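Local coordinates for mandelate racemase/muconate lactonizing enzyme, C-terminal domain protein (Paracoccus denitrificans, PDB 4DWD) that binds divalent metal ions and, as a member of the enolase superfamily, probably acts as a magnesium-dependent hydro-lyase, at residues B[156-161]-B[320-325]; B[202-207]-B[231-236]; B[208-213]-B[220-225]; B[293-298]-B[311-316]. All coordinates share one frame; numbering follows the deposited sequence. Where two conformers were deposited one is given.

Contact 1 of 4, residues B[156-161]-B[320-325]; sequences PAAVKI and TKPVEL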
loop_
_atom_site.group_PDB
_atom_site.type_symbol
_atom_site.label_atom_id
_atom_site.label_comp_id
_atom_site.label_asym_id
_atom_site.label_seq_id
_atom_site.Cartn_x
_atom_site.Cartn_y
_atom_site.Cartn_z
ATOM N N PRO B 156 18.163 33.956 -21.451
ATOM C CA PRO B 156 17.643 32.593 -21.333
ATOM C C PRO B 156 16.121 32.503 -21.229
ATOM O O PRO B 156 15.450 33.482 -20.883
ATOM C CB PRO B 156 18.285 32.097 -20.031
ATOM C CG PRO B 156 18.381 33.337 -19.206
ATOM C CD PRO B 156 18.769 34.418 -20.186
ATOM N N ALA B 157 15.589 31.316 -21.513
ATOM C CA ALA B 157 14.160 31.055 -21.377
ATOM C C ALA B 157 13.757 30.821 -19.918
ATOM O O ALA B 157 12.574 30.875 -19.583
ATOM C CB ALA B 157 13.754 29.870 -22.251
ATOM N N ALA B 158 14.752 30.529 -19.074
ATOM C CA ALA B 158 14.569 30.293 -17.633
ATOM C C ALA B 158 15.887 30.531 -16.905
ATOM O O ALA B 158 16.940 30.590 -17.531
ATOM C CB ALA B 158 14.053 28.881 -17.371
ATOM N N VAL B 159 15.824 30.681 -15.585
ATOM C CA VAL B 159 17.017 30.840 -14.746
ATOM C C VAL B 159 16.957 29.807 -13.628
ATOM O O VAL B 159 15.887 29.583 -13.080
ATOM C CB VAL B 159 17.065 32.254 -14.122
ATOM C CG1 VAL B 159 18.152 32.344 -13.059
ATOM C CG2 VAL B 159 17.278 33.291 -15.218
ATOM N N LYS B 160 18.085 29.172 -13.308
ATOM C CA LYS B 160 18.138 28.305 -12.126
ATOM C C LYS B 160 19.255 28.794 -11.239
ATOM O O LYS B 160 20.382 28.970 -11.712
ATOM C CB LYS B 160 18.370 26.834 -12.517
ATOM C CG LYS B 160 18.275 25.860 -11.346
ATOM C CD LYS B 160 18.447 24.410 -11.756
ATOM C CE LYS B 160 19.916 24.043 -11.879
ATOM N NZ LYS B 160 20.099 22.700 -12.502
ATOM N N ILE B 161 18.936 29.039 -9.973
ATOM C CA ILE B 161 19.945 29.424 -8.979
ATOM C C ILE B 161 20.293 28.210 -8.116
ATOM O O ILE B 161 19.412 27.571 -7.529
ATOM C CB ILE B 161 19.516 30.649 -8.131
ATOM C CG1 ILE B 161 18.077 30.491 -7.585
ATOM C CG2 ILE B 161 19.630 31.898 -8.998
ATOM C CD1 ILE B 161 17.635 31.618 -6.656
ATOM N N THR B 320 9.857 20.123 -21.785
ATOM C CA THR B 320 9.113 20.982 -20.862
ATOM C C THR B 320 9.964 22.062 -20.202
ATOM O O THR B 320 9.436 23.076 -19.735
ATOM C CB THR B 320 8.467 20.151 -19.740
ATOM O OG1 THR B 320 9.473 19.328 -19.122
ATOM C CG2 THR B 320 7.357 19.272 -20.294
ATOM N N LYS B 321 11.274 21.834 -20.152
ATOM C CA LYS B 321 12.210 22.802 -19.578
ATOM C C LYS B 321 13.368 22.959 -20.556
ATOM O O LYS B 321 13.599 22.078 -21.384
ATOM C CB LYS B 321 12.704 22.339 -18.189
ATOM C CG LYS B 321 11.596 22.029 -17.176
ATOM C CD LYS B 321 10.974 23.274 -16.567
ATOM C CE LYS B 321 10.098 22.952 -15.359
ATOM N NZ LYS B 321 8.944 22.055 -15.659
ATOM N N PRO B 322 14.084 24.087 -20.492
ATOM C CA PRO B 322 15.174 24.327 -21.425
ATOM C C PRO B 322 16.429 23.497 -21.145
ATOM O O PRO B 322 16.508 22.783 -20.154
ATOM C CB PRO B 322 15.489 25.812 -21.225
ATOM C CG PRO B 322 14.315 26.375 -20.505
ATOM C CD PRO B 322 13.833 25.260 -19.637
ATOM N N VAL B 323 17.399 23.625 -22.040
ATOM C CA VAL B 323 18.711 22.977 -21.919
ATOM C C VAL B 323 19.596 23.718 -20.913
ATOM O O VAL B 323 19.743 24.936 -20.973
ATOM C CB VAL B 323 19.418 22.974 -23.289
ATOM C CG1 VAL B 323 20.808 22.356 -23.177
ATOM C CG2 VAL B 323 18.587 22.223 -24.322
ATOM N N GLU B 324 20.211 22.977 -19.997
ATOM C CA GLU B 324 21.097 23.584 -19.003
ATOM C C GLU B 324 22.352 24.223 -19.602
ATOM O O GLU B 324 23.059 23.603 -20.404
ATOM C CB GLU B 324 21.499 22.560 -17.942
ATOM C CG GLU B 324 22.314 23.204 -16.822
ATOM C CD GLU B 324 22.459 22.357 -15.572
ATOM O OE1 GLU B 324 22.203 21.139 -15.605
ATOM O OE2 GLU B 324 22.877 22.927 -14.548
ATOM N N LEU B 325 22.601 25.469 -19.195
ATOM C CA LEU B 325 23.832 26.198 -19.491
ATOM C C LEU B 325 24.460 26.675 -18.180
ATOM O O LEU B 325 24.049 27.691 -17.589
ATOM C CB LEU B 325 23.584 27.361 -20.460
ATOM C CG LEU B 325 24.826 28.212 -20.793
ATOM C CD1 LEU B 325 25.872 27.381 -21.537
ATOM C CD2 LEU B 325 24.416 29.431 -21.599
HETATM O O HOH W 1 22.694 21.620 -12.195
#
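Pro322 presses its CG against two small methyls, 3.9 Å from Ala157 CB and 4.0 Å from Ala158 CB. Alanine's short side chain lets the proline come close. Ala157 lies on the solvent side, whereas Ala158 is already buried. Further in, the contact turns polar, and the charged pair is in looser touch than its size would allow. Lys160 runs out trans to its own nitrogen (chi1 -173°) and bends at chi3 (82°), bringing NZ toward the carboxylate of Glu324. The salt bridge from Lys160 NZ to Glu324 OE2 is long, 3.5 Å, and weak as a hydrogen bond. A water bridges the pair, accepting from Lys160 NZ at 2.8 Å and donating to Glu324 OE2 at 2.7 Å. Tyr129 and Glu223 also hold the ammonium, while Ser131 and Gln299 bond to the carboxylate. A leucine in place of Glu324 would probably leave the water and Ser131 without their acceptor and let the lysine end shift. Strands 158-162 and 323-325 both pair in parallel with strand 125-132, and Lys160 and Glu324 meet inside the barrel, beside the metal-site residues Glu223 and Asp197, an arrangement characteristic of the enolase-superfamily TIM-like barrel.

Contact 2 of 4, residues B[202-207]-B[231-236]; sequences YSVGGA and VGAMGE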
loop_
_atom_site.group_PDB
_atom_site.type_symbol
_atom_site.label_atom_id
_atom_site.label_comp_id
_atom_site.label_asym_id
_atom_site.label_seq_id
_atom_site.Cartn_x
_atom_site.Cartn_y
_atom_site.Cartn_z
ATOM N N TYR B 202 19.027 20.265 2.392
ATOM C CA TYR B 202 17.976 20.309 3.426
ATOM C C TYR B 202 17.556 18.964 3.967
ATOM O O TYR B 202 17.676 17.922 3.303
ATOM C CB TYR B 202 16.711 21.010 2.912
ATOM C CG TYR B 202 16.956 22.383 2.351
ATOM C CD1 TYR B 202 17.522 23.393 3.130
ATOM C CD2 TYR B 202 16.613 22.679 1.045
ATOM C CE1 TYR B 202 17.755 24.655 2.605
ATOM C CE2 TYR B 202 16.830 23.944 0.508
ATOM C CZ TYR B 202 17.404 24.922 1.298
ATOM O OH TYR B 202 17.638 26.163 0.766
ATOM N N SER B 203 17.051 19.006 5.195
ATOM C CA SER B 203 16.320 17.891 5.765
ATOM C C SER B 203 14.956 17.801 5.083
ATOM O O SER B 203 14.571 18.711 4.341
ATOM C CB SER B 203 16.113 18.147 7.255
ATOM O OG SER B 203 15.359 19.335 7.470
ATOM N N VAL B 204 14.203 16.731 5.328
ATOM C CA VAL B 204 12.838 16.692 4.794
ATOM C C VAL B 204 12.021 17.915 5.260
ATOM O O VAL B 204 11.380 18.591 4.452
ATOM C CB VAL B 204 12.123 15.389 5.196
ATOM C CG1 VAL B 204 10.637 15.450 4.865
ATOM C CG2 VAL B 204 12.777 14.197 4.502
ATOM N N GLY B 205 12.072 18.220 6.557
ATOM C CA GLY B 205 11.323 19.356 7.084
ATOM C C GLY B 205 11.799 20.677 6.512
ATOM O O GLY B 205 10.992 21.552 6.189
ATOM N N GLY B 206 13.115 20.847 6.400
ATOM C CA GLY B 206 13.668 22.069 5.819
ATOM C C GLY B 206 13.249 22.214 4.369
ATOM O O GLY B 206 12.978 23.329 3.895
ATOM N N ALA B 207 13.246 21.096 3.642
ATOM C CA ALA B 207 12.848 21.087 2.231
ATOM C C ALA B 207 11.396 21.492 2.034
ATOM O O ALA B 207 11.072 22.236 1.118
ATOM C CB ALA B 207 13.083 19.715 1.623
ATOM N N VAL B 231 16.377 8.233 -1.197
ATOM C CA VAL B 231 15.483 8.172 -2.349
ATOM C C VAL B 231 14.014 8.221 -1.906
ATOM O O VAL B 231 13.183 8.913 -2.512
ATOM C CB VAL B 231 15.770 6.918 -3.199
ATOM C CG1 VAL B 231 14.766 6.795 -4.342
ATOM C CG2 VAL B 231 17.175 6.990 -3.774
ATOM N N GLY B 232 13.685 7.494 -0.836
ATOM C CA GLY B 232 12.337 7.563 -0.280
ATOM C C GLY B 232 11.954 8.980 0.108
ATOM O O GLY B 232 10.859 9.466 -0.249
ATOM N N ALA B 233 12.863 9.660 0.810
ATOM C CA ALA B 233 12.625 11.040 1.243
ATOM C C ALA B 233 12.498 12.001 0.067
ATOM O O ALA B 233 11.655 12.906 0.092
ATOM C CB ALA B 233 13.723 11.498 2.178
HETATM N N MSE B 234 13.325 11.804 -0.959
HETATM C CA MSE B 234 13.249 12.650 -2.155
HETATM C C MSE B 234 11.883 12.580 -2.779
HETATM O O MSE B 234 11.276 13.609 -3.069
HETATM C CB MSE B 234 14.320 12.183 -3.137
HETATM C CG MSE B 234 14.507 13.111 -4.339
HETATM SE SE MSE B 234 15.517 14.759 -3.926
HETATM C CE MSE B 234 17.251 13.854 -3.718
ATOM N N GLY B 235 11.371 11.365 -2.962
ATOM C CA GLY B 235 10.050 11.186 -3.559
ATOM C C GLY B 235 8.918 11.644 -2.650
ATOM O O GLY B 235 7.893 12.122 -3.125
ATOM N N GLU B 236 9.105 11.483 -1.340
ATOM C CA GLU B 236 8.120 11.951 -0.356
ATOM C C GLU B 236 7.972 13.468 -0.440
ATOM O O GLU B 236 6.848 14.001 -0.484
ATOM C CB GLU B 236 8.531 11.545 1.058
ATOM C CG GLU B 236 7.626 12.125 2.137
ATOM C CD GLU B 236 8.020 11.677 3.528
ATOM O OE1 GLU B 236 8.201 10.455 3.719
ATOM O OE2 GLU B 236 8.127 12.544 4.426
#
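Val204 spreads its two methyls over different residues of the facing helix. CG2 comes to 3.7 Å from Ala233 CB, a methyl-to-methyl touch that lets the backbones approach closely, with Val204 CA 6.7 Å from Ala233 CA. With CG1 anti to the backbone N (chi1 170°), that methyl is directed at Glu236, whose OE2 lies 3.9 Å away. Here the two side chains cross at about a right angle: the glutamate, extended beyond CG, passes its carboxylate by the methyl in a van der Waals contact. Its polar end is held elsewhere, by Arg240 and by Arg266 and Gln239 of a neighbouring subunit. Helices 204-216 and 231-240 belong to the outer layer of the enolase-superfamily barrel, where successive helices pack against each other round the strands. A small alanine against a branched valine suits so close a pair. Val204 is also the first residue of its helix, directly after the N-cap Ser203, whose OG accepts from Gly206 N at 2.9 Å with an N-H...O angle of 158°. Gly206, having no side chain, leaves room for that hydroxyl. On the other helix, selenomethionine Met234 points away from Val204 and packs on Pro225 instead.

Contact 3 of 4, residues B[208-213]-B[220-225]; sequences IRVGRA and SWFEEP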
loop_
_atom_site.group_PDB
_atom_site.type_symbol
_atom_site.label_atom_id
_atom_site.label_comp_id
_atom_site.label_asym_id
_atom_site.label_seq_id
_atom_site.Cartn_x
_atom_site.Cartn_y
_atom_site.Cartn_z
ATOM N N ILE B 208 10.514 20.995 2.892
ATOM C CA ILE B 208 9.099 21.385 2.860
ATOM C C ILE B 208 8.978 22.895 3.104
ATOM O O ILE B 208 8.269 23.607 2.380
ATOM C CB ILE B 208 8.264 20.604 3.913
ATOM C CG1 ILE B 208 8.295 19.095 3.641
ATOM C CG2 ILE B 208 6.817 21.098 3.954
ATOM C CD1 ILE B 208 7.790 18.710 2.266
ATOM N N ARG B 209 9.690 23.381 4.119
ATOM C CA ARG B 209 9.648 24.809 4.464
ATOM C C ARG B 209 10.137 25.697 3.304
ATOM O O ARG B 209 9.461 26.662 2.906
ATOM C CB ARG B 209 10.475 25.050 5.731
ATOM C CG ARG B 209 10.396 26.462 6.282
ATOM C CD ARG B 209 11.229 26.578 7.554
ATOM N NE ARG B 209 11.008 27.851 8.233
ATOM C CZ ARG B 209 10.113 28.066 9.196
ATOM N NH1 ARG B 209 10.021 29.272 9.725
ATOM N NH2 ARG B 209 9.308 27.095 9.633
ATOM N N VAL B 210 11.292 25.364 2.737
ATOM C CA VAL B 210 11.782 26.108 1.576
ATOM C C VAL B 210 10.841 25.965 0.372
ATOM O O VAL B 210 10.539 26.954 -0.294
ATOM C CB VAL B 210 13.223 25.686 1.226
ATOM C CG1 VAL B 210 13.705 26.341 -0.062
ATOM C CG2 VAL B 210 14.142 26.072 2.369
ATOM N N GLY B 211 10.377 24.744 0.107
ATOM C CA GLY B 211 9.413 24.501 -0.963
ATOM C C GLY B 211 8.190 25.395 -0.902
ATOM O O GLY B 211 7.784 25.957 -1.925
ATOM N N ARG B 212 7.595 25.539 0.287
ATOM C CA ARG B 212 6.421 26.410 0.420
ATOM C C ARG B 212 6.764 27.862 0.130
ATOM O O ARG B 212 5.984 28.567 -0.518
ATOM C CB ARG B 212 5.779 26.279 1.802
ATOM C CG ARG B 212 5.178 24.909 2.072
ATOM C CD ARG B 212 4.206 24.471 0.974
ATOM N NE ARG B 212 3.499 23.268 1.412
ATOM C CZ ARG B 212 2.839 22.438 0.616
ATOM N NH1 ARG B 212 2.746 22.676 -0.695
ATOM N NH2 ARG B 212 2.235 21.381 1.153
ATOM N N ALA B 213 7.931 28.308 0.586
ATOM C CA ALA B 213 8.376 29.661 0.280
ATOM C C ALA B 213 8.604 29.867 -1.221
ATOM O O ALA B 213 8.264 30.922 -1.781
ATOM C CB ALA B 213 9.620 30.011 1.082
ATOM N N SER B 220 9.367 27.545 -10.435
ATOM C CA SER B 220 8.879 26.480 -11.306
ATOM C C SER B 220 9.324 25.081 -10.911
ATOM O O SER B 220 8.550 24.133 -11.031
ATOM C CB SER B 220 9.205 26.780 -12.766
ATOM O OG SER B 220 8.349 27.806 -13.229
ATOM N N TRP B 221 10.544 24.946 -10.418
ATOM C CA TRP B 221 11.015 23.646 -9.945
ATOM C C TRP B 221 12.017 23.791 -8.853
ATOM O O TRP B 221 12.597 24.871 -8.669
ATOM C CB TRP B 221 11.516 22.739 -11.082
ATOM C CG TRP B 221 12.902 22.958 -11.615
ATOM C CD1 TRP B 221 14.059 22.262 -11.269
ATOM C CD2 TRP B 221 13.310 23.907 -12.645
ATOM N NE1 TRP B 221 15.131 22.696 -12.014
ATOM C CE2 TRP B 221 14.738 23.687 -12.868
ATOM C CE3 TRP B 221 12.648 24.867 -13.406
ATOM C CZ2 TRP B 221 15.461 24.429 -13.798
ATOM C CZ3 TRP B 221 13.388 25.605 -14.340
ATOM C CH2 TRP B 221 14.758 25.389 -14.527
ATOM N N PHE B 222 12.223 22.691 -8.135
ATOM C CA PHE B 222 13.013 22.642 -6.895
ATOM C C PHE B 222 13.873 21.394 -6.974
ATOM O O PHE B 222 13.375 20.282 -6.815
ATOM C CB PHE B 222 12.030 22.588 -5.718
ATOM C CG PHE B 222 12.638 22.679 -4.329
ATOM C CD1 PHE B 222 13.900 23.248 -4.070
ATOM C CD2 PHE B 222 11.873 22.252 -3.238
ATOM C CE1 PHE B 222 14.378 23.349 -2.754
ATOM C CE2 PHE B 222 12.355 22.343 -1.935
ATOM C CZ PHE B 222 13.598 22.895 -1.686
ATOM N N GLU B 223 15.158 21.587 -7.269
ATOM C CA GLU B 223 16.057 20.495 -7.595
ATOM C C GLU B 223 16.830 20.003 -6.376
ATOM O O GLU B 223 17.345 20.805 -5.593
ATOM C CB GLU B 223 17.011 20.965 -8.704
ATOM C CG GLU B 223 17.937 19.906 -9.271
ATOM C CD GLU B 223 18.549 20.313 -10.602
ATOM O OE1 GLU B 223 17.967 21.177 -11.299
ATOM O OE2 GLU B 223 19.597 19.733 -10.964
ATOM N N GLU B 224 16.906 18.675 -6.245
ATOM C CA GLU B 224 17.737 18.006 -5.234
ATOM C C GLU B 224 17.599 18.604 -3.819
ATOM O O GLU B 224 18.590 18.969 -3.182
ATOM C CB GLU B 224 19.206 17.963 -5.687
ATOM C CG GLU B 224 19.450 17.163 -6.963
ATOM C CD GLU B 224 19.689 15.676 -6.720
ATOM O OE1 GLU B 224 20.092 15.285 -5.598
ATOM O OE2 GLU B 224 19.505 14.886 -7.662
ATOM N N PRO B 225 16.357 18.670 -3.292
ATOM C CA PRO B 225 16.196 19.292 -1.967
ATOM C C PRO B 225 16.897 18.568 -0.801
ATOM O O PRO B 225 17.416 19.234 0.104
ATOM C CB PRO B 225 14.666 19.299 -1.757
ATOM C CG PRO B 225 14.124 18.293 -2.733
ATOM C CD PRO B 225 15.054 18.352 -3.916
#
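Within the beta-alpha-beta unit of strand 194-197, helix 204-216 and strand 221-223, Phe222 fills the space between the second strand and the helix at Val210 and Gly211. A chi1 of -174° carries its ring out from the sheet to the helix. Val210 CG1 approaches Phe222 CZ to 3.8 Å, the two side chains crossing at about a right angle. Beside it, Phe222 CE2 lies 3.7 Å from Gly211 N and 3.8 Å from Gly211 CA. Glycine suits this position, as its bare CA lets the ring lie close against the helix backbone. One face of the ring is covered by Pro225 CB, 3.7 Å above the plane and displaced toward the rim. On the barrel's inner side, Trp221 NE1 donates to Glu223 OE1 at 3.3 Å, in the indole plane and onto the anti lone pair of the carboxylate. That bond, with Lys160 as a further partner, probably helps position Glu223, which with Asp197 and Glu249 binds calcium in a structure of this protein, though this chain has no ion there. Ile174 of helix 174-188 packs on Val210, helix 231-240 meets Pro225 through Met234 and Val237, and strand 221-223 runs parallel between strands 194-197 and 244-246.

Contact 4 of 4, residues B[293-298]-B[311-316]; sequences VEFVPH and HVLSTL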
loop_
_atom_site.group_PDB
_atom_site.type_symbol
_atom_site.label_atom_id
_atom_site.label_comp_id
_atom_site.label_asym_id
_atom_site.label_seq_id
_atom_site.Cartn_x
_atom_site.Cartn_y
_atom_site.Cartn_z
ATOM N N VAL B 293 6.763 11.118 -16.552
ATOM C CA VAL B 293 7.594 12.049 -15.813
ATOM C C VAL B 293 8.376 12.920 -16.790
ATOM O O VAL B 293 8.720 12.478 -17.901
ATOM C CB VAL B 293 8.530 11.356 -14.786
ATOM C CG1 VAL B 293 7.788 10.361 -13.900
ATOM C CG2 VAL B 293 9.701 10.702 -15.440
ATOM N N GLU B 294 8.655 14.146 -16.366
ATOM C CA GLU B 294 9.463 15.074 -17.160
ATOM C C GLU B 294 10.915 14.614 -17.245
ATOM O O GLU B 294 11.448 14.032 -16.308
ATOM C CB GLU B 294 9.427 16.480 -16.557
ATOM C CG GLU B 294 8.095 17.213 -16.672
ATOM C CD GLU B 294 8.171 18.570 -15.999
ATOM O OE1 GLU B 294 8.718 19.519 -16.611
ATOM O OE2 GLU B 294 7.704 18.691 -14.852
ATOM N N PHE B 295 11.543 14.890 -18.381
ATOM C CA PHE B 295 12.933 14.499 -18.640
ATOM C C PHE B 295 13.767 15.749 -18.930
ATOM O O PHE B 295 13.615 16.376 -19.985
ATOM C CB PHE B 295 12.972 13.512 -19.807
ATOM C CG PHE B 295 14.306 12.880 -20.021
ATOM C CD1 PHE B 295 14.770 11.889 -19.149
ATOM C CD2 PHE B 295 15.095 13.257 -21.103
ATOM C CE1 PHE B 295 15.999 11.296 -19.354
ATOM C CE2 PHE B 295 16.331 12.655 -21.320
ATOM C CZ PHE B 295 16.779 11.675 -20.436
ATOM N N VAL B 296 14.594 16.151 -17.966
ATOM C CA VAL B 296 15.292 17.441 -18.003
ATOM C C VAL B 296 16.750 17.196 -17.566
ATOM O O VAL B 296 17.098 17.387 -16.409
ATOM C CB VAL B 296 14.611 18.499 -17.093
ATOM C CG1 VAL B 296 15.301 19.860 -17.222
ATOM C CG2 VAL B 296 13.115 18.623 -17.408
ATOM N N PRO B 297 17.593 16.733 -18.490
ATOM C CA PRO B 297 18.939 16.285 -18.110
ATOM C C PRO B 297 19.775 17.341 -17.399
ATOM O O PRO B 297 19.742 18.527 -17.758
ATOM C CB PRO B 297 19.583 15.957 -19.451
ATOM C CG PRO B 297 18.431 15.533 -20.308
ATOM C CD PRO B 297 17.304 16.459 -19.910
ATOM N N HIS B 298 20.552 16.887 -16.415
ATOM C CA HIS B 298 21.629 17.683 -15.843
ATOM C C HIS B 298 22.780 17.689 -16.823
ATOM O O HIS B 298 23.146 16.641 -17.382
ATOM C CB HIS B 298 22.030 17.037 -14.529
ATOM C CG HIS B 298 23.231 17.656 -13.860
ATOM N ND1 HIS B 298 24.498 17.313 -14.168
ATOM C CD2 HIS B 298 23.314 18.588 -12.841
ATOM C CE1 HIS B 298 25.351 18.006 -13.391
ATOM N NE2 HIS B 298 24.629 18.786 -12.579
ATOM N N HIS B 311 21.979 16.699 -28.973
ATOM C CA HIS B 311 21.488 15.699 -29.934
ATOM C C HIS B 311 20.345 14.907 -29.340
ATOM O O HIS B 311 19.313 14.712 -29.984
ATOM C CB HIS B 311 22.599 14.772 -30.411
ATOM C CG HIS B 311 23.467 15.372 -31.494
ATOM N ND1 HIS B 311 23.154 15.278 -32.806
ATOM C CD2 HIS B 311 24.662 16.088 -31.421
ATOM C CE1 HIS B 311 24.103 15.900 -33.539
ATOM N NE2 HIS B 311 25.026 16.396 -32.690
ATOM N N VAL B 312 20.515 14.429 -28.112
ATOM C CA VAL B 312 19.439 13.674 -27.462
ATOM C C VAL B 312 18.204 14.541 -27.234
ATOM O O VAL B 312 17.099 14.131 -27.537
ATOM C CB VAL B 312 19.918 13.027 -26.142
ATOM C CG1 VAL B 312 18.748 12.547 -25.282
ATOM C CG2 VAL B 312 20.875 11.877 -26.434
ATOM N N LEU B 313 18.388 15.751 -26.718
ATOM C CA LEU B 313 17.213 16.598 -26.436
ATOM C C LEU B 313 16.448 17.063 -27.676
ATOM O O LEU B 313 15.246 17.328 -27.601
ATOM C CB LEU B 313 17.583 17.768 -25.523
ATOM C CG LEU B 313 17.850 17.281 -24.088
ATOM C CD1 LEU B 313 18.468 18.384 -23.245
ATOM C CD2 LEU B 313 16.576 16.752 -23.431
ATOM N N SER B 314 17.132 17.130 -28.821
ATOM C CA SER B 314 16.454 17.471 -30.067
ATOM C C SER B 314 15.393 16.428 -30.419
ATOM O O SER B 314 14.427 16.751 -31.133
ATOM C CB SER B 314 17.458 17.634 -31.220
ATOM O OG SER B 314 17.930 16.384 -31.702
ATOM N N THR B 315 15.560 15.203 -29.899
ATOM C CA THR B 315 14.652 14.073 -30.203
ATOM C C THR B 315 13.480 13.957 -29.229
ATOM O O THR B 315 12.591 13.130 -29.437
ATOM C CB THR B 315 15.375 12.697 -30.207
ATOM O OG1 THR B 315 15.621 12.258 -28.863
ATOM C CG2 THR B 315 16.674 12.734 -31.022
ATOM N N LEU B 316 13.505 14.750 -28.160
ATOM C CA LEU B 316 12.504 14.663 -27.092
ATOM C C LEU B 316 11.231 15.396 -27.502
ATOM O O LEU B 316 11.255 16.599 -27.736
ATOM C CB LEU B 316 13.069 15.242 -25.786
ATOM C CG LEU B 316 12.184 15.202 -24.531
ATOM C CD1 LEU B 316 11.945 13.775 -24.047
ATOM C CD2 LEU B 316 12.775 16.043 -23.411
#
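Leu313 reaches from its helix to Pro297 and Phe295 at the end of strand 294-295. Its CB and CG serve as the stem: CG is anti to the carbonyl carbon (chi1 -72°), which swings the fork toward the strand. At the tip, CD2 packs 3.6 Å from Pro297 CD and 3.8 Å from Pro297 CG, and CD1 lies 4.0 Å from Pro297 CD. The same CD2 borders the Phe295 ring loosely, 4.5 Å from Phe295 CD2. A compact, rigid proline ring suits this place, presenting CD and CG to both methyls. An alanine here would probably open a gap beside the Leu313 methyls and leave them free to turn. Leu316, three residues on, touches the same phenyl ring: its CD2 sits at the ring edge of Phe295, 4.3 Å from Phe295 CD2, and is nearer still to the backbone, 3.5 Å from Phe295 O. The turn carrying Leu316 is held by Thr315, whose OG1 donates to Val312 O at 2.7 Å in the carbonyl plane, while Thr315 N bonds to the same oxygen. This apolar layer joins helix 304-314 to the barrel wall. Met281 of helix 277-291 covers Phe295 and Pro297, Val268 of the parallel strand 267-268 lies against Phe295, and Val323 of strand 323-325 packs on Leu313.

How the contacts relate
All four contacts belong to the barrel domain. Contacts 1 and 3, centres 17 Å apart, meet at the metal site through Lys160 NZ and Glu223 OE1 (2.9 Å); Asp197 and Glu249 complete this site, which has been seen with calcium but is empty of metal in this chain. Contact 4 flanks the same site, Pro297 being about 9 Å from Glu223 side chain to side chain, and it is tied to contact 1 by Lys321 NZ to Glu294 OE1 at 2.7 Å. Contact 2 lies on the outside, 10 Å from contact 3 between centres, and shares helix 204-216 with it; Tyr202 N is 3.0 Å from Pro225 O. Contacts 2 and 4 do not touch, their nearest atoms being about 11 Å apart.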